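Long-range contact in ribokinase (Staphylococcus aureus, PDB 3RY7), which phosphorylates D-ribose at O-5 with ATP and magnesium, making ribose 5-phosphate, and is activated by monovalent cations: residues I86-F98 / I109-D123. Residues are numbered along the deposited sequence; the frame is centred on the assembly and turned at random.
Sequences IIKTAEAKTGQAF and IYVYGGANMTMTPED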
ATOM      1  N   ILE A  86      27.166   8.615  -8.628  1.00 23.95           N
ATOM      2  CA  ILE A  86      27.119   7.396  -7.825  1.00 28.48           C
ATOM      3  C   ILE A  86      28.390   6.568  -8.017  1.00 26.78           C
ATOM      4  O   ILE A  86      28.842   6.344  -9.143  1.00 28.89           O
ATOM      5  CB  ILE A  86      25.902   6.535  -8.169  1.00 28.16           C
ATOM      6  CG1 ILE A  86      24.622   7.275  -7.796  1.00 24.67           C
ATOM      7  CG2 ILE A  86      25.985   5.187  -7.449  1.00 27.82           C
ATOM      8  CD1 ILE A  86      23.373   6.525  -8.173  1.00 24.63           C
ATOM      9  N   ILE A  87      28.956   6.116  -6.907  1.00 22.76           N
ATOM     10  CA  ILE A  87      30.219   5.399  -6.888  1.00 25.05           C
ATOM     11  C   ILE A  87      29.992   3.910  -6.643  1.00 27.43           C
ATOM     12  O   ILE A  87      29.162   3.545  -5.814  1.00 23.16           O
ATOM     13  CB  ILE A  87      31.103   5.941  -5.748  1.00 23.12           C
ATOM     14  CG1 ILE A  87      31.342   7.436  -5.931  1.00 25.55           C
ATOM     15  CG2 ILE A  87      32.433   5.190  -5.669  1.00 23.39           C
ATOM     16  CD1 ILE A  87      31.151   8.215  -4.650  1.00 32.03           C
ATOM     17  N   LYS A  88      30.724   3.056  -7.360  1.00 26.47           N
ATOM     18  CA  LYS A  88      30.686   1.605  -7.111  1.00 30.42           C
ATOM     19  C   LYS A  88      32.052   1.135  -6.690  1.00 26.57           C
ATOM     20  O   LYS A  88      33.056   1.522  -7.284  1.00 33.02           O
ATOM     21  CB  LYS A  88      30.245   0.820  -8.342  1.00 25.68           C
ATOM     22  CG  LYS A  88      28.876   1.204  -8.853  1.00 21.78           C
ATOM     23  CD  LYS A  88      28.351   0.193  -9.868  1.00 32.15           C
ATOM     24  CE  LYS A  88      27.127   0.728 -10.608  1.00 31.96           C
ATOM     25  NZ  LYS A  88      26.566  -0.272 -11.583  1.00 40.16           N
ATOM     26  N   THR A  89      32.092   0.305  -5.661  1.00 24.57           N
ATOM     27  CA  THR A  89      33.354  -0.164  -5.131  1.00 23.13           C
ATOM     28  C   THR A  89      33.307  -1.667  -4.885  1.00 27.23           C
ATOM     29  O   THR A  89      32.250  -2.216  -4.533  1.00 26.30           O
ATOM     30  CB  THR A  89      33.696   0.511  -3.817  1.00 24.07           C
ATOM     31  OG1 THR A  89      34.977   0.054  -3.390  1.00 21.81           O
ATOM     32  CG2 THR A  89      32.663   0.186  -2.735  1.00 18.08           C
ATOM     33  N   ALA A  90      34.454  -2.316  -5.079  1.00 22.55           N
ATOM     34  CA  ALA A  90      34.599  -3.747  -4.823  1.00 32.56           C
ATOM     35  C   ALA A  90      35.158  -3.934  -3.427  1.00 27.30           C
ATOM     36  O   ALA A  90      35.289  -5.045  -2.950  1.00 31.91           O
ATOM     37  CB  ALA A  90      35.524  -4.382  -5.847  1.00 36.36           C
ATOM     38  N   GLU A  91      35.462  -2.821  -2.773  1.00 28.79           N
ATOM     39  CA  GLU A  91      35.978  -2.823  -1.411  1.00 28.79           C
ATOM     40  C   GLU A  91      34.994  -3.410  -0.394  1.00 28.08           C
ATOM     41  O   GLU A  91      35.392  -3.947   0.647  1.00 27.73           O
ATOM     42  CB  GLU A  91      36.329  -1.387  -1.008  1.00 33.00           C
ATOM     43  CG  GLU A  91      36.685  -1.196   0.484  1.00 32.96           C
ATOM     44  CD  GLU A  91      37.207   0.215   0.793  1.00 35.78           C
ATOM     45  OE1 GLU A  91      37.640   0.464   1.943  1.00 46.24           O
ATOM     46  OE2 GLU A  91      37.180   1.071  -0.121  1.00 38.92           O
ATOM     47  N   ALA A  92      33.705  -3.274  -0.678  1.00 22.81           N
ATOM     48  CA  ALA A  92      32.678  -3.731   0.249  1.00 25.30           C
ATOM     49  C   ALA A  92      31.423  -4.047  -0.543  1.00 20.96           C
ATOM     50  O   ALA A  92      31.228  -3.533  -1.642  1.00 22.27           O
ATOM     51  CB  ALA A  92      32.383  -2.660   1.323  1.00 21.90           C
ATOM     52  N   LYS A  93      30.579  -4.904   0.016  1.00 22.23           N
ATOM     53  CA  LYS A  93      29.297  -5.167  -0.579  1.00 20.87           C
ATOM     54  C   LYS A  93      28.389  -3.960  -0.347  1.00 17.50           C
ATOM     55  O   LYS A  93      28.662  -3.120   0.508  1.00 17.29           O
ATOM     56  CB  LYS A  93      28.723  -6.442   0.017  1.00 27.72           C
ATOM     57  CG  LYS A  93      29.595  -7.664  -0.252  1.00 28.68           C
ATOM     58  CD  LYS A  93      29.087  -8.861   0.525  1.00 34.84           C
ATOM     59  CE  LYS A  93      28.983  -8.532   2.016  1.00 38.46           C
ATOM     60  NZ  LYS A  93      30.251  -8.817   2.769  1.00 38.25           N
ATOM     61  N   THR A  94      27.335  -3.850  -1.136  1.00 18.26           N
ATOM     62  CA  THR A  94      26.376  -2.779  -0.937  1.00 19.95           C
ATOM     63  C   THR A  94      25.827  -2.800   0.483  1.00 21.42           C
ATOM     64  O   THR A  94      25.651  -3.865   1.079  1.00 20.53           O
ATOM     65  CB  THR A  94      25.241  -2.877  -1.942  1.00 22.38           C
ATOM     66  OG1 THR A  94      25.812  -2.825  -3.251  1.00 21.87           O
ATOM     67  CG2 THR A  94      24.246  -1.721  -1.752  1.00 18.85           C
ATOM     68  N   GLY A  95      25.600  -1.616   1.042  1.00 22.97           N
ATOM     69  CA  GLY A  95      25.032  -1.504   2.378  1.00 21.85           C
ATOM     70  C   GLY A  95      23.693  -2.228   2.440  1.00 19.34           C
ATOM     71  O   GLY A  95      22.961  -2.255   1.452  1.00 18.25           O
ATOM     72  N   GLN A  96      23.382  -2.804   3.597  1.00 17.09           N
ATOM     73  CA  GLN A  96      22.165  -3.596   3.762  1.00 21.53           C
ATOM     74  C   GLN A  96      21.559  -3.469   5.158  1.00 26.49           C
ATOM     75  O   GLN A  96      22.271  -3.259   6.153  1.00 27.07           O
ATOM     76  CB  GLN A  96      22.456  -5.073   3.484  1.00 16.03           C
ATOM     77  CG  GLN A  96      22.845  -5.325   2.063  1.00 18.67           C
ATOM     78  CD  GLN A  96      23.513  -6.666   1.885  1.00 25.30           C
ATOM     79  OE1 GLN A  96      22.945  -7.696   2.235  1.00 25.52           O
ATOM     80  NE2 GLN A  96      24.720  -6.663   1.323  1.00 24.08           N
ATOM     81  N   ALA A  97      20.240  -3.609   5.228  1.00 19.83           N
ATOM     82  CA  ALA A  97      19.571  -3.696   6.514  1.00 25.15           C
ATOM     83  C   ALA A  97      18.778  -5.000   6.595  1.00 24.59           C
ATOM     84  O   ALA A  97      18.114  -5.415   5.632  1.00 24.83           O
ATOM     85  CB  ALA A  97      18.658  -2.489   6.731  1.00 24.60           C
ATOM     86  N   PHE A  98      18.852  -5.633   7.753  1.00 25.77           N
ATOM     87  CA  PHE A  98      18.152  -6.883   7.989  1.00 28.81           C
ATOM     88  C   PHE A  98      17.088  -6.637   9.050  1.00 35.64           C
ATOM     89  O   PHE A  98      17.389  -6.406  10.229  1.00 33.83           O
ATOM     90  CB  PHE A  98      19.161  -7.948   8.389  1.00 25.60           C
ATOM     91  CG  PHE A  98      20.365  -7.993   7.470  1.00 28.72           C
ATOM     92  CD1 PHE A  98      21.542  -7.344   7.806  1.00 25.60           C
ATOM     93  CD2 PHE A  98      20.294  -8.655   6.238  1.00 33.44           C
ATOM     94  CE1 PHE A  98      22.650  -7.375   6.952  1.00 28.43           C
ATOM     95  CE2 PHE A  98      21.396  -8.687   5.371  1.00 28.72           C
ATOM     96  CZ  PHE A  98      22.574  -8.045   5.733  1.00 24.91           C
ATOM     97  N   ILE A 109      15.825  -4.062  13.648  1.00 47.98           N
ATOM     98  CA  ILE A 109      16.723  -3.808  12.516  1.00 39.76           C
ATOM     99  C   ILE A 109      18.216  -3.907  12.832  1.00 37.19           C
ATOM    100  O   ILE A 109      18.679  -3.389  13.845  1.00 39.92           O
ATOM    101  CB  ILE A 109      16.453  -2.430  11.894  1.00 38.72           C
ATOM    102  CG1 ILE A 109      15.005  -2.334  11.428  1.00 38.53           C
ATOM    103  CG2 ILE A 109      17.400  -2.189  10.732  1.00 37.14           C
ATOM    104  CD1 ILE A 109      14.125  -1.505  12.314  1.00 43.64           C
ATOM    105  N   TYR A 110      18.961  -4.591  11.967  1.00 36.40           N
ATOM    106  CA  TYR A 110      20.421  -4.501  11.961  1.00 33.28           C
ATOM    107  C   TYR A 110      20.893  -3.825  10.675  1.00 34.55           C
ATOM    108  O   TYR A 110      20.366  -4.103   9.592  1.00 33.42           O
ATOM    109  CB  TYR A 110      21.070  -5.870  12.050  1.00 29.47           C
ATOM    110  CG  TYR A 110      20.697  -6.663  13.259  1.00 40.88           C
ATOM    111  CD1 TYR A 110      19.605  -7.515  13.239  1.00 41.98           C
ATOM    112  CD2 TYR A 110      21.458  -6.594  14.414  1.00 41.32           C
ATOM    113  CE1 TYR A 110      19.278  -8.277  14.349  1.00 46.18           C
ATOM    114  CE2 TYR A 110      21.140  -7.339  15.527  1.00 45.60           C
ATOM    115  CZ  TYR A 110      20.046  -8.182  15.494  1.00 47.85           C
ATOM    116  OH  TYR A 110      19.722  -8.933  16.603  1.00 51.05           O
ATOM    117  N   VAL A 111      21.888  -2.948  10.792  1.00 33.01           N
ATOM    118  CA  VAL A 111      22.384  -2.201   9.640  1.00 31.02           C
ATOM    119  C   VAL A 111      23.851  -2.534   9.353  1.00 30.54           C
ATOM    120  O   VAL A 111      24.706  -2.476  10.232  1.00 31.38           O
ATOM    121  CB  VAL A 111      22.206  -0.678   9.809  1.00 35.38           C
ATOM    122  CG1 VAL A 111      22.880   0.064   8.658  1.00 27.33           C
ATOM    123  CG2 VAL A 111      20.723  -0.317   9.890  1.00 28.42           C
ATOM    124  N   TYR A 112      24.112  -2.922   8.115  1.00 26.61           N
ATOM    125  CA  TYR A 112      25.461  -3.184   7.654  1.00 26.13           C
ATOM    126  C   TYR A 112      25.867  -1.998   6.810  1.00 21.18           C
ATOM    127  O   TYR A 112      25.207  -1.686   5.808  1.00 21.24           O
ATOM    128  CB  TYR A 112      25.495  -4.470   6.832  1.00 20.22           C
ATOM    129  CG  TYR A 112      26.735  -4.665   5.985  1.00 22.95           C
ATOM    130  CD1 TYR A 112      27.991  -4.846   6.567  1.00 21.87           C
ATOM    131  CD2 TYR A 112      26.640  -4.684   4.600  1.00 18.55           C
ATOM    132  CE1 TYR A 112      29.119  -5.032   5.767  1.00 21.41           C
ATOM    133  CE2 TYR A 112      27.739  -4.878   3.809  1.00 17.91           C
ATOM    134  CZ  TYR A 112      28.971  -5.050   4.381  1.00 21.13           C
ATOM    135  OH  TYR A 112      30.049  -5.236   3.549  1.00 27.69           O
ATOM    136  N   GLY A 113      26.927  -1.309   7.247  1.00 26.98           N
ATOM    137  CA  GLY A 113      27.394  -0.116   6.562  1.00 22.69           C
ATOM    138  C   GLY A 113      27.814  -0.386   5.131  1.00 17.51           C
ATOM    139  O   GLY A 113      27.411   0.334   4.213  1.00 17.30           O
ATOM    140  N   GLY A 114      28.622  -1.427   4.942  1.00 21.78           N
ATOM    141  CA  GLY A 114      29.084  -1.806   3.615  1.00 18.71           C
ATOM    142  C   GLY A 114      29.695  -0.648   2.852  1.00 17.81           C
ATOM    143  O   GLY A 114      30.392   0.178   3.441  1.00 20.89           O
ATOM    144  N   ALA A 115      29.425  -0.588   1.552  1.00 15.98           N
ATOM    145  CA  ALA A 115      29.981   0.450   0.669  1.00 19.10           C
ATOM    146  C   ALA A 115      29.723   1.878   1.162  1.00 21.11           C
ATOM    147  O   ALA A 115      30.558   2.755   0.949  1.00 22.12           O
ATOM    148  CB  ALA A 115      29.447   0.286  -0.757  1.00 17.26           C
ATOM    149  N   ASN A 116      28.563   2.104   1.786  1.00 19.75           N
ATOM    150  CA  ASN A 116      28.230   3.418   2.331  1.00 21.28           C
ATOM    151  C   ASN A 116      29.320   3.946   3.254  1.00 14.75           C
ATOM    152  O   ASN A 116      29.686   5.113   3.182  1.00 17.22           O
ATOM    153  CB  ASN A 116      26.900   3.408   3.101  1.00 15.63           C
ATOM    154  CG  ASN A 116      25.717   3.027   2.235  1.00 16.08           C
ATOM    155  OD1 ASN A 116      25.462   3.630   1.188  1.00 16.15           O
ATOM    156  ND2 ASN A 116      24.964   2.025   2.685  1.00 17.56           N
ATOM    157  N   MET A 117      29.820   3.083   4.122  1.00 18.93           N
ATOM    158  CA  MET A 117      30.822   3.478   5.106  1.00 18.06           C
ATOM    159  C   MET A 117      32.260   3.397   4.580  1.00 26.23           C
ATOM    160  O   MET A 117      33.217   3.510   5.347  1.00 20.59           O
ATOM    161  CB  MET A 117      30.644   2.676   6.395  1.00 18.25           C
ATOM    162  CG  MET A 117      29.307   2.991   7.091  1.00 19.63           C
ATOM    163  SD  MET A 117      29.178   4.754   7.498  1.00 24.02           S
ATOM    164  CE  MET A 117      30.359   4.871   8.826  1.00 30.33           C
ATOM    165  N   THR A 118      32.416   3.212   3.272  1.00 24.13           N
ATOM    166  CA  THR A 118      33.743   3.368   2.677  1.00 23.30           C
ATOM    167  C   THR A 118      33.858   4.696   1.906  1.00 26.08           C
ATOM    168  O   THR A 118      34.877   4.959   1.265  1.00 25.27           O
ATOM    169  CB  THR A 118      34.081   2.206   1.724  1.00 24.34           C
ATOM    170  OG1 THR A 118      33.299   2.326   0.527  1.00 19.67           O
ATOM    171  CG2 THR A 118      33.822   0.840   2.410  1.00 23.44           C
ATOM    172  N   MET A 119      32.811   5.526   1.950  1.00 18.61           N
ATOM    173  CA  MET A 119      32.837   6.755   1.168  1.00 22.09           C
ATOM    174  C   MET A 119      33.868   7.683   1.781  1.00 25.46           C
ATOM    175  O   MET A 119      33.865   7.871   2.991  1.00 21.79           O
ATOM    176  CB  MET A 119      31.477   7.437   1.131  1.00 18.87           C
ATOM    177  CG  MET A 119      31.457   8.578   0.151  1.00 24.13           C
ATOM    178  SD  MET A 119      29.946   9.558   0.155  1.00 32.27           S
ATOM    179  CE  MET A 119      28.811   8.472  -0.712  1.00 24.24           C
ATOM    180  N   THR A 120      34.754   8.230   0.945  1.00 21.85           N
ATOM    181  CA  THR A 120      35.874   9.068   1.410  1.00 24.51           C
ATOM    182  C   THR A 120      35.761  10.509   0.902  1.00 20.62           C
ATOM    183  O   THR A 120      34.991  10.804  -0.025  1.00 21.51           O
ATOM    184  CB  THR A 120      37.231   8.558   0.873  1.00 20.22           C
ATOM    185  OG1 THR A 120      37.228   8.665  -0.551  1.00 22.61           O
ATOM    186  CG2 THR A 120      37.500   7.121   1.278  1.00 29.02           C
ATOM    187  N   PRO A 121      36.555  11.418   1.484  1.00 23.15           N
ATOM    188  CA  PRO A 121      36.562  12.792   0.956  1.00 25.92           C
ATOM    189  C   PRO A 121      36.887  12.832  -0.536  1.00 26.51           C
ATOM    190  O   PRO A 121      36.319  13.645  -1.270  1.00 27.51           O
ATOM    191  CB  PRO A 121      37.653  13.471   1.773  1.00 29.16           C
ATOM    192  CG  PRO A 121      37.595  12.761   3.088  1.00 27.90           C
ATOM    193  CD  PRO A 121      37.233  11.321   2.785  1.00 21.68           C
ATOM    194  N   GLU A 122      37.767  11.947  -0.980  1.00 25.82           N
ATOM    195  CA  GLU A 122      38.057  11.902  -2.391  1.00 27.05           C
ATOM    196  C   GLU A 122      36.914  11.484  -3.260  1.00 25.54           C
ATOM    197  O   GLU A 122      36.769  12.007  -4.300  1.00 28.35           O
ATOM    198  CB  GLU A 122      39.350  11.175  -2.739  1.00 37.82           C
ATOM    199  CG  GLU A 122      39.817  10.199  -1.772  0.57 34.35           C
ATOM    200  CD  GLU A 122      40.259  10.781  -0.492  0.96 35.96           C
ATOM    201  OE1 GLU A 122      41.199  11.554  -0.504  0.37 38.54           O
ATOM    202  OE2 GLU A 122      39.698  10.449   0.536  0.53 30.85           O
ATOM    203  N   ASP A 123      36.075  10.584  -2.790  1.00 24.34           N
ATOM    204  CA  ASP A 123      34.830  10.269  -3.478  1.00 26.88           C
ATOM    205  C   ASP A 123      34.001  11.531  -3.619  1.00 28.14           C
ATOM    206  O   ASP A 123      33.418  11.790  -4.666  1.00 30.35           O
ATOM    207  CB  ASP A 123      34.036   9.212  -2.700  1.00 25.75           C
ATOM    208  CG  ASP A 123      34.670   7.832  -2.786  1.00 29.57           C
ATOM    209  OD1 ASP A 123      35.212   7.485  -3.871  1.00 26.63           O
ATOM    210  OD2 ASP A 123      34.640   7.106  -1.773  1.00 28.26           O
TER
HETATM  211  O   HOH W   1      37.315   3.806   0.410  1.00 39.88           O
HETATM  212  O   HOH W   2      32.481  -6.738   2.083  1.00 43.94           O
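Tyr112 lies along the backbone of Lys93 to Gln96. Its CG stands anti to the backbone N (chi1 164°), which turns the ring back along residues 93-96. Tyr112 CB rests 3.5 Å from Gln96 O and beside Phe98 CE1, the two side chains running the same way. Next along the ring, CD2 and CE2 bring its edge to Thr94 O, with CE2 at 3.6 Å, while one face carries Gly114 N above its centre. The tyrosine side chain crosses that of Lys93 at about a right angle, and at the tip a water joins Tyr112 OH to Lys93 NZ.

In the backbone, Tyr112 N donates to Gln96 O at 2.7 Å and Gln96 N returns a bond to Tyr112 O. Phe98 and Tyr110 form the next hydrogen-bonded antiparallel pair, so 95-101 and 107-112 make a beta hairpin, which Gly95 and Ala97 tie to Val13 of strand 12-18. Where the strands part, Ala115 N donates to Lys93 O (2.8 Å), and Ala92 CB sits 3.6 Å from Ala115 N. Asn116 ND2 meets Gly95 CA while its OD1 accepts from Thr11 N, beside Asn12, which probably binds the substrate.

Farther on, the extended Glu91 lays its carboxylate against Thr118 CB and CG2, and a water bridges Glu91 OE2 to Thr118 O. Ile87 CD1 packs on Asp123 CB at 3.6 Å; Asp123 closes a capping box with Thr120 and salt-bridges Lys62. The chemistry thus changes along the contact: backbone bonds fix the hairpin's register, whereas beyond it methyl packing and a bridging water join the 3-10 turn and the start of helix 121-125 to edge strand 87-89 and its following loop.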